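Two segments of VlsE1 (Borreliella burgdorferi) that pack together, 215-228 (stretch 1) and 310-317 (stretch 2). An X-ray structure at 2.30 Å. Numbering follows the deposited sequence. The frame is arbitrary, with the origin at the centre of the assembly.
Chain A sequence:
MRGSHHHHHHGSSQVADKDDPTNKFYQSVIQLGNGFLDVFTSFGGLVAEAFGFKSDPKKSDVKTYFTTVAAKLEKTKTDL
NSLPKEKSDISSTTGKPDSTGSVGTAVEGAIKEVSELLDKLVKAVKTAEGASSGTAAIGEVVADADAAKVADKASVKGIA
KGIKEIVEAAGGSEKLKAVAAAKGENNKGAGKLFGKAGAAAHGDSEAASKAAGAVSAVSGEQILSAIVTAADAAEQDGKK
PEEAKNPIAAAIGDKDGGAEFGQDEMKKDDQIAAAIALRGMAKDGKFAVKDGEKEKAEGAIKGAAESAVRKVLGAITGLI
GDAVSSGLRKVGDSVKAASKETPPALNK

Stretch 1, residues 215-228: VSAVSGEQILSAIV
Stretch 2, residues 310-317: RKVLGAIT

Two helices of VlsE1 cross at right angles: helix 220-228, preceded by the end of another helix at 215-216 and a short loop, and helix 310-317. Their axes approach to 7.9 Å with a signed crossing angle of -90°, and 442 Å² is buried, both sides summed. Nearest in register, Gly 220 CA lies 4.3 Å from Lys 311 CA. At Gly 220 (phi/psi -67/-41) a CB would point toward the other helix and fall 2.3 Å from Lys 311 O, a clash; its absence lets Gly 220 CA make a CA-H...O contact of 3.5 Å with Lys 311 O.

Lys 311 covers the most surface. Its CA-to-CB bond points toward stretch 1, and its extended chain (chi1 -77°, m; chi2 to chi4 all t) carries the amine to the turn before helix 220-228. There Lys 311 NZ donates hydrogen bonds to Val 215 O (2.9 Å) and Val 218 O (2.6 Å), tying together the end of one helix and the loop (Val 218 phi/psi -138/153). The aliphatic part packs against Ile 223, with Lys 311 CD 4.0 Å from Ile 223 CD1.

Leu 224 is next. CA-to-CB points sideways, but chi1 of -134°, between wells, and chi2 of -160° (t) bring its end nearer: Leu 224 CD1 meets Ala 315 CB at 3.9 Å and Leu 224 CD2 meets Ile 316 CG1 at 4.1 Å. Ala 315 points toward stretch 1, its CB also 3.8 Å from Gly 220 C and 3.7 Å from Glu 221 OE2. One turn beyond Ile 223, Ile 227 (m, t) sets its CD1 4.3 Å from CG2 of Val 312 (chi1 42°, p).

Ser 219 is the N-cap residue (phi/psi -88/176, chi1 p); Ser 219 N donates to Gln 222 OE1 (3.1 Å) and Ser 219 OG to Glu 221 OE1 (3.0 Å).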

# COMPACT_ATOMS: atom_id res chain seq x y z
N VAL A 215 7.50 7.51 6.43
CA VAL A 215 7.63 6.11 6.03
C VAL A 215 8.71 5.40 6.85
O VAL A 215 8.57 4.22 7.18
CB VAL A 215 7.98 6.01 4.51
CG1 VAL A 215 8.37 4.57 4.14
CG2 VAL A 215 6.81 6.47 3.68
N SER A 216 9.79 6.11 7.18
CA SER A 216 10.86 5.48 7.94
C SER A 216 10.44 5.19 9.37
O SER A 216 10.88 4.19 9.96
CB SER A 216 12.11 6.37 7.97
OG SER A 216 11.89 7.54 8.74
N ALA A 217 9.58 6.05 9.91
CA ALA A 217 9.09 5.95 11.29
C ALA A 217 8.05 4.88 11.58
O ALA A 217 7.58 4.77 12.72
CB ALA A 217 8.54 7.31 11.71
N VAL A 218 7.69 4.08 10.58
CA VAL A 218 6.69 3.03 10.79
C VAL A 218 7.08 1.72 10.11
O VAL A 218 7.82 1.72 9.12
CB VAL A 218 5.31 3.48 10.28
CG1 VAL A 218 4.85 4.72 11.04
CG2 VAL A 218 5.37 3.76 8.78
N SER A 219 6.59 0.60 10.64
CA SER A 219 6.91 -0.69 10.05
C SER A 219 5.90 -1.01 8.95
O SER A 219 4.95 -0.26 8.73
CB SER A 219 6.92 -1.78 11.14
OG SER A 219 5.61 -2.08 11.62
N GLY A 220 6.10 -2.12 8.26
CA GLY A 220 5.18 -2.51 7.20
C GLY A 220 3.82 -2.87 7.78
O GLY A 220 2.79 -2.52 7.21
N GLU A 221 3.83 -3.59 8.90
CA GLU A 221 2.59 -4.00 9.56
C GLU A 221 1.72 -2.78 9.85
O GLU A 221 0.52 -2.77 9.54
CB GLU A 221 2.89 -4.72 10.87
CG GLU A 221 3.65 -6.02 10.73
CD GLU A 221 5.02 -5.83 10.11
OE1 GLU A 221 5.75 -4.93 10.56
OE2 GLU A 221 5.37 -6.60 9.18
N GLN A 222 2.32 -1.75 10.45
CA GLN A 222 1.59 -0.53 10.79
C GLN A 222 0.97 0.14 9.57
O GLN A 222 -0.17 0.61 9.63
CB GLN A 222 2.51 0.45 11.52
CG GLN A 222 2.87 0.03 12.93
CD GLN A 222 3.82 1.02 13.59
OE1 GLN A 222 5.02 1.01 13.33
NE2 GLN A 222 3.27 1.88 14.45
N ILE A 223 1.72 0.21 8.48
CA ILE A 223 1.20 0.81 7.25
C ILE A 223 0.07 -0.06 6.70
O ILE A 223 -0.92 0.44 6.18
CB ILE A 223 2.31 0.95 6.18
CG1 ILE A 223 3.45 1.82 6.73
CG2 ILE A 223 1.75 1.60 4.94
CD1 ILE A 223 4.73 1.78 5.90
N LEU A 224 0.22 -1.38 6.84
CA LEU A 224 -0.77 -2.33 6.38
C LEU A 224 -2.07 -2.11 7.15
O LEU A 224 -3.15 -2.02 6.56
CB LEU A 224 -0.29 -3.77 6.62
CG LEU A 224 -0.42 -4.81 5.50
CD1 LEU A 224 -0.34 -6.20 6.10
CD2 LEU A 224 -1.74 -4.64 4.76
N SER A 225 -1.96 -2.02 8.48
CA SER A 225 -3.11 -1.82 9.34
C SER A 225 -3.83 -0.51 9.00
O SER A 225 -5.06 -0.46 8.93
CB SER A 225 -2.67 -1.81 10.81
OG SER A 225 -3.78 -1.80 11.69
N ALA A 226 -3.06 0.55 8.79
CA ALA A 226 -3.64 1.85 8.44
C ALA A 226 -4.47 1.75 7.15
O ALA A 226 -5.48 2.44 7.01
CB ALA A 226 -2.55 2.91 8.29
N ILE A 227 -4.03 0.92 6.21
CA ILE A 227 -4.77 0.77 4.96
C ILE A 227 -6.03 -0.06 5.19
O ILE A 227 -7.09 0.22 4.64
CB ILE A 227 -3.90 0.11 3.85
CG1 ILE A 227 -2.75 1.06 3.47
CG2 ILE A 227 -4.77 -0.20 2.63
CD1 ILE A 227 -1.70 0.44 2.53
N VAL A 228 -5.91 -1.10 6.01
CA VAL A 228 -7.04 -1.95 6.33
C VAL A 228 -8.17 -1.13 6.97
O VAL A 228 -9.34 -1.26 6.59
CB VAL A 228 -6.62 -3.07 7.29
CG1 VAL A 228 -7.82 -3.90 7.68
CG2 VAL A 228 -5.56 -3.94 6.63
N ARG A 310 7.30 -1.27 -0.73
CA ARG A 310 8.06 -2.47 -0.38
C ARG A 310 7.70 -2.93 1.04
O ARG A 310 7.65 -4.13 1.30
CB ARG A 310 9.56 -2.21 -0.47
CG ARG A 310 10.13 -2.13 -1.88
CD ARG A 310 11.65 -2.19 -1.86
NE ARG A 310 12.25 -1.00 -1.27
CZ ARG A 310 12.81 -0.01 -1.96
NH1 ARG A 310 12.87 -0.07 -3.29
NH2 ARG A 310 13.32 1.03 -1.33
N LYS A 311 7.46 -1.99 1.95
CA LYS A 311 7.11 -2.35 3.33
C LYS A 311 5.72 -2.99 3.40
O LYS A 311 5.52 -3.99 4.09
CB LYS A 311 7.14 -1.12 4.26
CG LYS A 311 8.53 -0.66 4.67
CD LYS A 311 8.46 0.41 5.78
CE LYS A 311 9.87 0.71 6.32
NZ LYS A 311 9.84 1.67 7.45
N VAL A 312 4.75 -2.41 2.70
CA VAL A 312 3.40 -2.96 2.71
C VAL A 312 3.30 -4.36 2.07
O VAL A 312 2.71 -5.27 2.65
CB VAL A 312 2.41 -1.99 2.03
CG1 VAL A 312 3.04 -1.42 0.80
CG2 VAL A 312 1.13 -2.71 1.65
N LEU A 313 3.91 -4.53 0.90
CA LEU A 313 3.87 -5.82 0.20
C LEU A 313 4.66 -6.90 0.94
O LEU A 313 4.30 -8.07 0.91
CB LEU A 313 4.44 -5.68 -1.21
CG LEU A 313 3.69 -4.76 -2.17
CD1 LEU A 313 4.32 -4.86 -3.56
CD2 LEU A 313 2.24 -5.17 -2.23
N GLY A 314 5.75 -6.50 1.59
CA GLY A 314 6.53 -7.46 2.35
C GLY A 314 5.71 -7.94 3.53
O GLY A 314 5.76 -9.12 3.88
N ALA A 315 4.95 -7.05 4.15
CA ALA A 315 4.13 -7.44 5.30
C ALA A 315 3.00 -8.38 4.84
O ALA A 315 2.62 -9.31 5.55
CB ALA A 315 3.57 -6.19 6.00
N ILE A 316 2.46 -8.12 3.65
CA ILE A 316 1.39 -8.96 3.11
C ILE A 316 1.98 -10.34 2.90
O ILE A 316 1.35 -11.36 3.22
CB ILE A 316 0.85 -8.39 1.77
CG1 ILE A 316 0.04 -7.11 2.04
CG2 ILE A 316 -0.02 -9.42 1.08
CD1 ILE A 316 -0.49 -6.44 0.78
N THR A 317 3.20 -10.38 2.39
CA THR A 317 3.90 -11.64 2.16
C THR A 317 4.09 -12.39 3.48
O THR A 317 3.87 -13.60 3.55
CB THR A 317 5.27 -11.37 1.50
OG1 THR A 317 5.07 -10.84 0.19
CG2 THR A 317 6.09 -12.65 1.40